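Oxidoreductase, NAD-binding/iron-sulfur cluster-binding protein (Nitratireductor pacificus pht-3B, PDB 4RAS) is a reductive dehalogenase that binds cobalamin and iron-sulfur clusters and probably uses them to strip halogen from organohalide substrates. Local coordinates at residues 45-50 against 138-143; 258-263 against 364-369; 322-327 against 425-430; 340-345 against 440-445. All coordinates share one frame; numbering follows the deposited sequence.

Interaction 1: residues 45-50 against 138-143; sequences SLLGDV and RGTNAA
T140 pushes its methyl group against S45, L46 and L47, at a place where the starts of two helices, 47-58 and 141-163, come side by side. T140 holds the N-cap position of helix 141-163 without making a capping bond; S45, by contrast, caps within its own segment, its OG accepting from L47 N over 3.2 Å in a nearly straight bond (167°). From CB the T140 side chain forks. OG1, lying between the backbone N and the carbonyl carbon (chi1 62°), is held by hydrogen bonds to I137 O and Y362 OH, which leaves the CG2 branch beside the backbone N and facing residues 45-47. There CG2 rests 3.6 Å from S45 OG and 3.8 Å from L47 N, right beside the capping bond, while L46 CB lies a little farther off at 4.1 Å. One helical turn on, contact passes to A143, whose small side chain is met by two branched ones. L46 O takes both D49 N and V50 N, closing the first turn that carries V50 toward A143, and D49 leaves the other way, to a salt bridge with R442. L47 places its CD1 methyl 3.6 Å from A143 CB. V50 brings in only its CG2 branch, which sits 3.7 Å from A143 CB and also touches the carbonyl carbon A143 C.

Interaction 2: residues 258-263 against 364-369; sequences MGRYPM and GADFVG
A classic beta bulge, in which D366 and F367 both face L400, opens strand 367-372, and the loop residues R260, Y261 and M263 pack against it. The two aromatic rings carry most of the contact. Those of Y261 and F367 lie nearly parallel, planes at 11°, but slid so far apart that they barely overlap, with centroids 5.0 Å from each other. Contact is therefore made at one corner, where Y261 CD2 sits a tight 3.3 Å from F367 CZ. M263 comes to the F367 ring at its edge: its CG lies in the ring plane, 3.7 Å from F367 CE2. A bend at chi2 (-61°) keeps SD near the same ring, giving an oblique Met-aromatic contact. An alanine in place of F367 would probably leave Y261 and M263 without the surface they share and open a gap between loop and strand. Polar groups are joined through water. One water accepts from Y261 N and donates to D366 O, 3.0 Å on each side. Another links R260 NH1 to D366 OD1, two opposite charges that stand 4.3 Å apart, beyond a salt bridge. Both ends have firmer outside partners, R260 NH2 in a salt bridge to D574 and D366 OD2 in a hydrogen bond to D402 N. The result is a loop packed against the beginning of the outermost strand of a four-stranded antiparallel sheet, with the F367 side chain about 10 Å from the bound cobalamin.

Interaction 3: residues 322-327 against 425-430; sequences PLIQNM and AYMRGA
A430 N donates to Y426 O over 2.9 Å, a helical bond that keeps the A430 methyl on the side of helix 418-442 that M327 reaches. The M327 chain runs out from helix 315-327 and bends at its last torsion (chi3 -76°). That turn sets the terminal CE 3.9 Å from A430 CB and 3.7 Å from M427 O, so the methyl lies across the backbone of the opposing helix, one turn of which separates the two residues it touches. SD meets the same alanine from beside its carbonyl carbon. I324 and M427 cross at about a right angle, with I324 CG1 3.8 Å from M427 CB. M427 holds its CG anti to the backbone N (chi1 -174°) and then bends twice, so that only the root of the side chain serves I324; the rest turns toward E151 and I155 of helix 141-163. L323 adds a looser touch, its CB 4.5 Å from M427 CG. All five touching residues are buried, and the contact between the segments is apolar. The two helix segments come within 9.7 Å of each other axis to axis, their N-to-C directions 41° apart. This is ordinary apolar helix-helix packing next to the cofactor site: Y426, on the same turns of helix 418-442, touches the cobalamin.

Interaction 4: residues 340-345 against 440-445; sequences TGKGGD and CRRMGY
The C-terminal end of helix 418-442, closed by a Schellman motif at G444, receives the loop residues T340, K342 and G343. T340 lies against the M443-G444 peptide, its CB 3.8 Å from G444 N, and its own N gives M443 O a weak, bent hydrogen bond of 3.4 Å. M443 O is also reached by a water that donates to it over 2.9 Å and to K342 O over 2.8 Å, while accepting a weak bond from G341 N. One carbonyl at the helix end thus ties down three loop residues, directly or through water. In the motif itself, Y445 N reaches back to C440 O and G444 N to R441 O, and the positive phi of G444 (80°) turns the chain out of the helix; any CB there would strike T340 N. M443 adds its own side chain. With CG beside the backbone N (chi1 -64°), the chain passes the loop so that CG rests 3.6 Å from K342 O and SD 3.8 Å from G343 CA. G343 has to lack a side chain here, since a CB would clash with that sulfur. Were M443 an alanine, CG and SD would be gone, and the K342 carbonyl and G343 CA would probably lose the surface they rest on. Farther out, the K342 chain runs alongside the helix end, its CE 3.7 Å from R442 O. The guanidinium of R442 turns to another partner, its NH1 forming a salt bridge with D49 OD1.

How the interactions relate
Interaction 1 is complete along the chain before the others open; interactions 2, 3 and 4 then interleave, their segments alternating. Helix 418-442 is the common element: interaction 3 lies on its middle turns and interaction 4 at its C-terminal end, centres 25 Å apart. Interactions 1 and 4, with centres 15 Å apart, are joined directly by the salt bridge between D49 and R442, so the start of helix 47-58 is tied to the end of helix 418-442. Interaction 2 sits on the edge strand 367-372; its centre is 21 Å from that of interaction 3. Interactions 2 and 3 lie nearer the cobalamin, whereas 1 and 4 join peripheral parts of the fold.

Interaction 1: residues 45-50 against 138-143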
loop_
_atom_site.group_PDB
_atom_site.type_symbol
_atom_site.label_atom_id
_atom_site.label_comp_id
_atom_site.label_asym_id
_atom_site.label_seq_id
_atom_site.Cartn_x
_atom_site.Cartn_y
_atom_site.Cartn_z
ATOM N N SER A 45 -23.613 -7.185 10.848
ATOM C CA SER A 45 -22.321 -6.547 11.008
ATOM C C SER A 45 -21.352 -6.991 9.893
ATOM O O SER A 45 -21.692 -7.666 8.934
ATOM C CB SER A 45 -21.676 -6.871 12.372
ATOM O OG SER A 45 -21.084 -8.189 12.408
ATOM N N LEU A 46 -20.117 -6.565 10.045
ATOM C CA LEU A 46 -19.071 -6.831 9.110
ATOM C C LEU A 46 -18.615 -8.298 9.108
ATOM O O LEU A 46 -17.944 -8.741 8.192
ATOM C CB LEU A 46 -17.891 -5.968 9.545
ATOM C CG LEU A 46 -16.892 -5.776 8.472
ATOM C CD1 LEU A 46 -17.539 -4.920 7.404
ATOM C CD2 LEU A 46 -15.728 -5.071 9.068
ATOM N N LEU A 47 -18.990 -9.021 10.135
ATOM C CA LEU A 47 -18.533 -10.361 10.366
ATOM C C LEU A 47 -18.525 -11.252 9.101
ATOM O O LEU A 47 -17.500 -11.817 8.749
ATOM C CB LEU A 47 -19.351 -10.928 11.461
ATOM C CG LEU A 47 -18.751 -12.103 12.153
ATOM C CD1 LEU A 47 -17.408 -11.749 12.826
ATOM C CD2 LEU A 47 -19.773 -12.666 13.157
ATOM N N GLY A 48 -19.631 -11.312 8.365
ATOM C CA GLY A 48 -19.775 -12.159 7.203
ATOM C C GLY A 48 -18.776 -11.787 6.157
ATOM O O GLY A 48 -18.254 -12.632 5.437
ATOM N N ASP A 49 -18.459 -10.516 6.058
ATOM C CA ASP A 49 -17.538 -10.061 4.981
ATOM C C ASP A 49 -16.072 -10.371 5.284
ATOM O O ASP A 49 -15.352 -10.787 4.409
ATOM C CB ASP A 49 -17.820 -8.568 4.712
ATOM C CG ASP A 49 -19.382 -8.310 4.457
ATOM O OD1 ASP A 49 -19.894 -8.925 3.491
ATOM O OD2 ASP A 49 -20.065 -7.550 5.235
ATOM N N VAL A 50 -15.618 -10.184 6.514
ATOM C CA VAL A 50 -14.229 -10.483 6.789
ATOM C C VAL A 50 -13.992 -11.993 6.791
ATOM O O VAL A 50 -12.908 -12.436 6.449
ATOM C CB VAL A 50 -13.673 -9.835 8.085
ATOM C CG1 VAL A 50 -13.579 -8.329 7.936
ATOM C CG2 VAL A 50 -14.474 -10.213 9.325
ATOM N N ARG A 138 -18.387 -3.195 15.964
ATOM C CA ARG A 138 -18.448 -3.785 17.305
ATOM C C ARG A 138 -18.577 -5.289 17.248
ATOM O O ARG A 138 -19.436 -5.860 16.558
ATOM C CB ARG A 138 -19.575 -3.156 18.126
ATOM C CG ARG A 138 -20.081 -3.876 19.386
ATOM C CD ARG A 138 -21.004 -2.949 20.207
ATOM N NE ARG A 138 -20.253 -2.110 21.188
ATOM C CZ ARG A 138 -19.683 -0.900 20.981
ATOM N NH1 ARG A 138 -19.713 -0.249 19.805
ATOM N NH2 ARG A 138 -19.048 -0.324 21.984
ATOM N N GLY A 139 -17.645 -5.956 17.932
ATOM C CA GLY A 139 -17.655 -7.427 17.981
ATOM C C GLY A 139 -17.013 -8.190 16.811
ATOM O O GLY A 139 -17.076 -9.406 16.781
ATOM N N THR A 140 -16.354 -7.505 15.887
ATOM C CA THR A 140 -15.790 -8.166 14.742
ATOM C C THR A 140 -14.285 -8.204 14.748
ATOM O O THR A 140 -13.650 -8.663 13.794
ATOM C CB THR A 140 -16.208 -7.435 13.478
ATOM O OG1 THR A 140 -15.702 -6.117 13.496
ATOM C CG2 THR A 140 -17.750 -7.381 13.368
ATOM N N ASN A 141 -13.694 -7.746 15.823
ATOM C CA ASN A 141 -12.237 -7.589 15.838
ATOM C C ASN A 141 -11.477 -8.911 15.752
ATOM O O ASN A 141 -10.528 -9.022 14.985
ATOM C CB ASN A 141 -11.804 -6.775 17.041
ATOM C CG ASN A 141 -10.880 -5.638 16.664
ATOM O OD1 ASN A 141 -10.018 -5.744 15.781
ATOM N ND2 ASN A 141 -11.025 -4.547 17.368
ATOM N N ALA A 142 -11.915 -9.942 16.455
ATOM C CA ALA A 142 -11.254 -11.260 16.275
ATOM C C ALA A 142 -11.245 -11.668 14.831
ATOM O O ALA A 142 -10.240 -12.214 14.312
ATOM C CB ALA A 142 -11.884 -12.347 17.125
ATOM N N ALA A 143 -12.372 -11.484 14.164
ATOM C CA ALA A 143 -12.478 -11.973 12.781
ATOM C C ALA A 143 -11.798 -11.045 11.772
ATOM O O ALA A 143 -11.165 -11.498 10.831
ATOM C CB ALA A 143 -13.899 -12.190 12.427
#

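Interaction 2: residues 258-263 against 364-369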
loop_
_atom_site.group_PDB
_atom_site.type_symbol
_atom_site.label_atom_id
_atom_site.label_comp_id
_atom_site.label_asym_id
_atom_site.label_seq_id
_atom_site.Cartn_x
_atom_site.Cartn_y
_atom_site.Cartn_z
ATOM N N MET A 258 -11.671 10.259 11.735
ATOM C CA MET A 258 -10.704 11.300 11.316
ATOM C C MET A 258 -9.321 10.776 10.818
ATOM O O MET A 258 -8.522 11.560 10.326
ATOM C CB MET A 258 -10.394 12.249 12.479
ATOM C CG MET A 258 -11.595 12.825 13.244
ATOM S SD MET A 258 -12.045 14.431 12.602
ATOM C CE MET A 258 -12.396 14.144 10.851
ATOM N N GLY A 259 -9.005 9.508 11.048
ATOM C CA GLY A 259 -7.730 8.986 10.639
ATOM C C GLY A 259 -6.621 9.404 11.614
ATOM O O GLY A 259 -6.866 10.177 12.539
ATOM N N ARG A 260 -5.425 8.913 11.368
ATOM C CA ARG A 260 -4.249 9.174 12.195
ATOM C C ARG A 260 -3.607 10.485 11.810
ATOM O O ARG A 260 -3.154 11.191 12.682
ATOM C CB ARG A 260 -3.140 8.142 12.018
ATOM C CG ARG A 260 -3.334 6.796 12.705
ATOM C CD ARG A 260 -2.117 5.830 12.467
ATOM N NE ARG A 260 -0.827 6.572 12.509
ATOM C CZ ARG A 260 0.092 6.679 11.526
ATOM N NH1 ARG A 260 -0.046 6.050 10.362
ATOM N NH2 ARG A 260 1.169 7.454 11.718
ATOM N N TYR A 261 -3.653 10.833 10.529
ATOM C CA TYR A 261 -3.078 12.067 10.083
ATOM C C TYR A 261 -4.120 13.217 10.136
ATOM O O TYR A 261 -5.287 13.037 9.789
ATOM C CB TYR A 261 -2.521 11.897 8.658
ATOM C CG TYR A 261 -1.389 10.909 8.552
ATOM C CD1 TYR A 261 -0.086 11.277 8.912
ATOM C CD2 TYR A 261 -1.619 9.597 8.164
ATOM C CE1 TYR A 261 0.979 10.392 8.805
ATOM C CE2 TYR A 261 -0.556 8.673 8.052
ATOM C CZ TYR A 261 0.742 9.099 8.359
ATOM O OH TYR A 261 1.738 8.227 8.330
ATOM N N PRO A 262 -3.675 14.415 10.502
ATOM C CA PRO A 262 -4.619 15.505 10.694
ATOM C C PRO A 262 -5.037 16.221 9.413
ATOM O O PRO A 262 -4.731 17.390 9.175
ATOM C CB PRO A 262 -3.858 16.436 11.647
ATOM C CG PRO A 262 -2.381 16.199 11.349
ATOM C CD PRO A 262 -2.304 14.769 10.943
ATOM N N MET A 263 -5.726 15.496 8.557
ATOM C CA MET A 263 -6.178 16.081 7.285
ATOM C C MET A 263 -7.146 17.246 7.515
ATOM O O MET A 263 -7.301 18.083 6.640
ATOM C CB MET A 263 -6.869 15.021 6.446
ATOM C CG MET A 263 -5.903 14.108 5.694
ATOM S SD MET A 263 -4.775 14.874 4.475
ATOM C CE MET A 263 -5.877 14.983 3.089
ATOM N N GLY A 364 -7.544 -0.822 8.129
ATOM C CA GLY A 364 -6.091 -0.530 7.884
ATOM C C GLY A 364 -5.714 0.452 6.810
ATOM O O GLY A 364 -4.554 0.634 6.541
ATOM N N ALA A 365 -6.659 1.225 6.287
ATOM C CA ALA A 365 -6.291 2.330 5.410
ATOM C C ALA A 365 -5.499 3.418 6.090
ATOM O O ALA A 365 -5.732 3.694 7.231
ATOM C CB ALA A 365 -7.512 2.906 4.831
ATOM N N ASP A 366 -4.613 4.096 5.369
ATOM C CA ASP A 366 -3.949 5.217 5.924
ATOM C C ASP A 366 -4.725 6.539 5.763
ATOM O O ASP A 366 -4.590 7.360 6.604
ATOM C CB ASP A 366 -2.523 5.312 5.342
ATOM C CG ASP A 366 -1.646 4.037 5.733
ATOM O OD1 ASP A 366 -1.349 3.895 6.921
ATOM O OD2 ASP A 366 -1.371 3.140 4.879
ATOM N N PHE A 367 -5.483 6.684 4.652
ATOM C CA PHE A 367 -6.310 7.842 4.381
ATOM C C PHE A 367 -7.575 7.361 3.682
ATOM O O PHE A 367 -7.535 6.392 2.892
ATOM C CB PHE A 367 -5.680 8.826 3.423
ATOM C CG PHE A 367 -4.475 9.500 3.969
ATOM C CD1 PHE A 367 -3.242 8.898 3.907
ATOM C CD2 PHE A 367 -4.579 10.735 4.597
ATOM C CE1 PHE A 367 -2.126 9.537 4.430
ATOM C CE2 PHE A 367 -3.481 11.360 5.115
ATOM C CZ PHE A 367 -2.270 10.723 5.103
ATOM N N VAL A 368 -8.682 7.965 4.017
ATOM C CA VAL A 368 -9.985 7.684 3.373
ATOM C C VAL A 368 -10.622 8.996 2.982
ATOM O O VAL A 368 -10.722 9.890 3.777
ATOM C CB VAL A 368 -10.968 6.969 4.308
ATOM C CG1 VAL A 368 -12.226 6.640 3.547
ATOM C CG2 VAL A 368 -10.387 5.691 4.858
ATOM N N GLY A 369 -11.041 9.088 1.725
ATOM C CA GLY A 369 -11.829 10.186 1.262
ATOM C C GLY A 369 -12.894 9.737 0.283
ATOM O O GLY A 369 -12.853 8.616 -0.229
HETATM O O HOH W 1 -2.161 5.090 9.431
HETATM O O HOH W 2 -5.214 9.785 8.213
#

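Interaction 3: residues 322-327 against 425-430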
loop_
_atom_site.group_PDB
_atom_site.type_symbol
_atom_site.label_atom_id
_atom_site.label_comp_id
_atom_site.label_asym_id
_atom_site.label_seq_id
_atom_site.Cartn_x
_atom_site.Cartn_y
_atom_site.Cartn_z
ATOM N N PRO A 322 -1.149 -15.025 -5.757
ATOM C CA PRO A 322 -2.424 -15.732 -5.725
ATOM C C PRO A 322 -3.539 -14.990 -4.960
ATOM O O PRO A 322 -4.721 -15.139 -5.300
ATOM C CB PRO A 322 -2.091 -17.037 -4.988
ATOM C CG PRO A 322 -0.565 -17.135 -4.951
ATOM C CD PRO A 322 -0.047 -15.762 -5.095
ATOM N N LEU A 323 -3.194 -14.237 -3.931
ATOM C CA LEU A 323 -4.257 -13.523 -3.217
ATOM C C LEU A 323 -4.789 -12.398 -4.091
ATOM O O LEU A 323 -5.999 -12.192 -4.147
ATOM C CB LEU A 323 -3.854 -12.886 -1.909
ATOM C CG LEU A 323 -2.868 -13.452 -0.932
ATOM C CD1 LEU A 323 -3.333 -13.093 0.465
ATOM C CD2 LEU A 323 -2.471 -14.914 -1.020
ATOM N N ILE A 324 -3.886 -11.702 -4.776
ATOM C CA ILE A 324 -4.304 -10.598 -5.620
ATOM C C ILE A 324 -5.251 -11.087 -6.714
ATOM O O ILE A 324 -6.304 -10.495 -6.949
ATOM C CB ILE A 324 -3.063 -9.919 -6.240
ATOM C CG1 ILE A 324 -2.346 -9.102 -5.171
ATOM C CG2 ILE A 324 -3.412 -9.007 -7.393
ATOM C CD1 ILE A 324 -0.983 -8.591 -5.574
ATOM N N GLN A 325 -4.842 -12.143 -7.399
ATOM C CA GLN A 325 -5.598 -12.638 -8.525
ATOM C C GLN A 325 -6.932 -13.200 -8.084
ATOM O O GLN A 325 -7.935 -13.060 -8.757
ATOM C CB GLN A 325 -4.833 -13.712 -9.293
ATOM C CG GLN A 325 -3.745 -13.109 -10.160
ATOM C CD GLN A 325 -2.844 -14.170 -10.837
ATOM O OE1 GLN A 325 -2.775 -15.368 -10.455
ATOM N NE2 GLN A 325 -2.109 -13.710 -11.812
ATOM N N ASN A 326 -6.954 -13.896 -6.970
ATOM C CA ASN A 326 -8.205 -14.502 -6.586
ATOM C C ASN A 326 -9.138 -13.574 -5.832
ATOM O O ASN A 326 -10.249 -13.979 -5.559
ATOM C CB ASN A 326 -7.956 -15.759 -5.817
ATOM C CG ASN A 326 -7.331 -16.842 -6.700
ATOM O OD1 ASN A 326 -6.138 -17.110 -6.632
ATOM N ND2 ASN A 326 -8.114 -17.445 -7.488
ATOM N N MET A 327 -8.740 -12.339 -5.567
ATOM C CA MET A 327 -9.719 -11.363 -5.041
ATOM C C MET A 327 -10.598 -10.774 -6.134
ATOM O O MET A 327 -11.666 -10.220 -5.857
ATOM C CB MET A 327 -9.023 -10.246 -4.260
ATOM C CG MET A 327 -8.695 -10.675 -2.862
ATOM S SD MET A 327 -8.032 -9.355 -1.835
ATOM C CE MET A 327 -6.381 -9.261 -2.475
ATOM N N ALA A 425 0.972 -2.983 -1.320
ATOM C CA ALA A 425 -0.030 -1.918 -1.148
ATOM C C ALA A 425 -1.271 -2.167 -2.034
ATOM O O ALA A 425 -2.374 -1.954 -1.622
ATOM C CB ALA A 425 0.589 -0.585 -1.476
ATOM N N TYR A 426 -1.079 -2.749 -3.202
ATOM C CA TYR A 426 -2.228 -3.175 -3.988
ATOM C C TYR A 426 -2.998 -4.313 -3.327
ATOM O O TYR A 426 -4.225 -4.327 -3.311
ATOM C CB TYR A 426 -1.769 -3.698 -5.310
ATOM C CG TYR A 426 -1.361 -2.686 -6.349
ATOM C CD1 TYR A 426 -1.983 -1.474 -6.446
ATOM C CD2 TYR A 426 -0.322 -2.982 -7.272
ATOM C CE1 TYR A 426 -1.601 -0.572 -7.440
ATOM C CE2 TYR A 426 0.035 -2.111 -8.289
ATOM C CZ TYR A 426 -0.592 -0.918 -8.360
ATOM O OH TYR A 426 -0.245 0.022 -9.319
ATOM N N MET A 427 -2.289 -5.306 -2.816
ATOM C CA MET A 427 -2.927 -6.419 -2.160
ATOM C C MET A 427 -3.731 -5.936 -0.967
ATOM O O MET A 427 -4.904 -6.244 -0.828
ATOM C CB MET A 427 -1.861 -7.417 -1.760
ATOM C CG MET A 427 -2.312 -8.743 -1.161
ATOM S SD MET A 427 -2.580 -8.541 0.579
ATOM C CE MET A 427 -1.038 -7.747 1.181
ATOM N N ARG A 428 -3.095 -5.182 -0.097
ATOM C CA ARG A 428 -3.749 -4.752 1.127
ATOM C C ARG A 428 -4.934 -3.877 0.807
ATOM O O ARG A 428 -6.000 -3.935 1.444
ATOM C CB ARG A 428 -2.712 -3.970 2.023
ATOM C CG ARG A 428 -3.312 -3.319 3.305
ATOM C CD ARG A 428 -3.832 -4.307 4.326
ATOM N NE ARG A 428 -2.920 -5.448 4.503
ATOM C CZ ARG A 428 -1.738 -5.381 5.102
ATOM N NH1 ARG A 428 -1.286 -4.244 5.578
ATOM N NH2 ARG A 428 -0.995 -6.466 5.208
ATOM N N GLY A 429 -4.760 -3.017 -0.182
ATOM C CA GLY A 429 -5.901 -2.125 -0.606
ATOM C C GLY A 429 -7.067 -2.915 -1.140
ATOM O O GLY A 429 -8.203 -2.671 -0.774
ATOM N N ALA A 430 -6.781 -3.921 -1.972
ATOM C CA ALA A 430 -7.843 -4.735 -2.549
ATOM C C ALA A 430 -8.640 -5.514 -1.468
ATOM O O ALA A 430 -9.819 -5.702 -1.588
ATOM C CB ALA A 430 -7.326 -5.684 -3.592
#

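Interaction 4: residues 340-345 against 440-445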
loop_
_atom_site.group_PDB
_atom_site.type_symbol
_atom_site.label_atom_id
_atom_site.label_comp_id
_atom_site.label_asym_id
_atom_site.label_seq_id
_atom_site.Cartn_x
_atom_site.Cartn_y
_atom_site.Cartn_z
ATOM N N THR A 340 -31.896 -3.211 1.903
ATOM C CA THR A 340 -32.027 -4.490 2.461
ATOM C C THR A 340 -32.613 -4.356 3.873
ATOM O O THR A 340 -33.145 -5.325 4.411
ATOM C CB THR A 340 -30.598 -5.069 2.440
ATOM O OG1 THR A 340 -30.553 -6.312 1.749
ATOM C CG2 THR A 340 -29.997 -5.179 3.736
ATOM N N GLY A 341 -32.464 -3.182 4.485
ATOM C CA GLY A 341 -32.869 -2.930 5.870
ATOM C C GLY A 341 -31.695 -3.057 6.830
ATOM O O GLY A 341 -31.763 -2.626 7.973
ATOM N N LYS A 342 -30.632 -3.691 6.399
ATOM C CA LYS A 342 -29.506 -3.933 7.301
ATOM C C LYS A 342 -28.560 -2.771 7.308
ATOM O O LYS A 342 -28.558 -1.936 6.401
ATOM C CB LYS A 342 -28.742 -5.131 6.869
ATOM C CG LYS A 342 -29.546 -6.408 6.884
ATOM C CD LYS A 342 -28.598 -7.595 6.747
ATOM C CE LYS A 342 -28.934 -8.439 5.553
ATOM N NZ LYS A 342 -29.722 -9.623 5.960
ATOM N N GLY A 343 -27.828 -2.655 8.407
ATOM C CA GLY A 343 -26.859 -1.602 8.556
ATOM C C GLY A 343 -27.240 -0.396 9.378
ATOM O O GLY A 343 -26.440 0.579 9.501
ATOM N N GLY A 344 -28.370 -0.486 10.068
ATOM C CA GLY A 344 -28.818 0.569 10.969
ATOM C C GLY A 344 -29.310 1.707 10.136
ATOM O O GLY A 344 -29.699 1.535 8.961
ATOM N N ASP A 345 -29.308 2.885 10.732
ATOM C CA ASP A 345 -29.871 4.081 10.079
ATOM C C ASP A 345 -28.939 4.629 8.975
ATOM O O ASP A 345 -27.870 5.132 9.228
ATOM C CB ASP A 345 -30.158 5.122 11.154
ATOM C CG ASP A 345 -30.516 6.474 10.589
ATOM O OD1 ASP A 345 -31.167 6.572 9.528
ATOM O OD2 ASP A 345 -30.160 7.466 11.251
ATOM N N CYS A 440 -21.223 -2.891 1.817
ATOM C CA CYS A 440 -22.257 -2.045 1.203
ATOM C C CYS A 440 -23.328 -2.918 0.527
ATOM O O CYS A 440 -24.516 -2.564 0.587
ATOM C CB CYS A 440 -21.676 -1.026 0.204
ATOM S SG CYS A 440 -20.604 0.273 0.904
ATOM N N ARG A 441 -22.905 -4.003 -0.168
ATOM C CA ARG A 441 -23.825 -4.825 -0.896
ATOM C C ARG A 441 -24.758 -5.553 0.092
ATOM O O ARG A 441 -25.937 -5.709 -0.152
ATOM C CB ARG A 441 -23.128 -5.798 -1.855
ATOM C CG ARG A 441 -22.324 -5.137 -2.975
ATOM C CD ARG A 441 -21.875 -6.092 -4.084
ATOM N NE ARG A 441 -21.102 -7.159 -3.499
ATOM C CZ ARG A 441 -19.758 -7.069 -3.296
ATOM N NH1 ARG A 441 -19.078 -5.938 -3.523
ATOM N NH2 ARG A 441 -19.147 -8.050 -2.727
ATOM N N ARG A 442 -24.243 -5.938 1.234
ATOM C CA ARG A 442 -25.066 -6.616 2.197
ATOM C C ARG A 442 -26.160 -5.686 2.730
ATOM O O ARG A 442 -27.171 -6.135 3.197
ATOM C CB ARG A 442 -24.174 -7.122 3.324
ATOM C CG ARG A 442 -24.888 -7.673 4.538
ATOM C CD ARG A 442 -23.905 -8.036 5.647
ATOM N NE ARG A 442 -22.821 -8.860 5.116
ATOM C CZ ARG A 442 -22.859 -10.184 4.970
ATOM N NH1 ARG A 442 -21.804 -10.817 4.482
ATOM N NH2 ARG A 442 -23.918 -10.890 5.318
ATOM N N MET A 443 -25.888 -4.388 2.723
ATOM C CA MET A 443 -26.871 -3.374 3.050
ATOM C C MET A 443 -27.791 -3.019 1.872
ATOM O O MET A 443 -28.643 -2.129 1.959
ATOM C CB MET A 443 -26.140 -2.108 3.552
ATOM C CG MET A 443 -25.383 -2.354 4.835
ATOM S SD MET A 443 -24.666 -0.900 5.596
ATOM C CE MET A 443 -23.598 -0.283 4.308
ATOM N N GLY A 444 -27.568 -3.656 0.741
ATOM C CA GLY A 444 -28.379 -3.383 -0.454
ATOM C C GLY A 444 -28.034 -2.152 -1.271
ATOM O O GLY A 444 -28.905 -1.613 -1.936
ATOM N N TYR A 445 -26.747 -1.772 -1.293
ATOM C CA TYR A 445 -26.257 -0.733 -2.157
ATOM C C TYR A 445 -25.196 -1.291 -3.029
ATOM O O TYR A 445 -24.194 -1.822 -2.533
ATOM C CB TYR A 445 -25.690 0.428 -1.337
ATOM C CG TYR A 445 -26.784 1.158 -0.638
ATOM C CD1 TYR A 445 -27.514 2.154 -1.291
ATOM C CD2 TYR A 445 -27.158 0.804 0.660
ATOM C CE1 TYR A 445 -28.590 2.807 -0.656
ATOM C CE2 TYR A 445 -28.219 1.434 1.305
ATOM C CZ TYR A 445 -28.927 2.441 0.639
ATOM O OH TYR A 445 -29.956 3.063 1.304
HETATM O O HOH W 3 -30.186 -1.195 4.220
#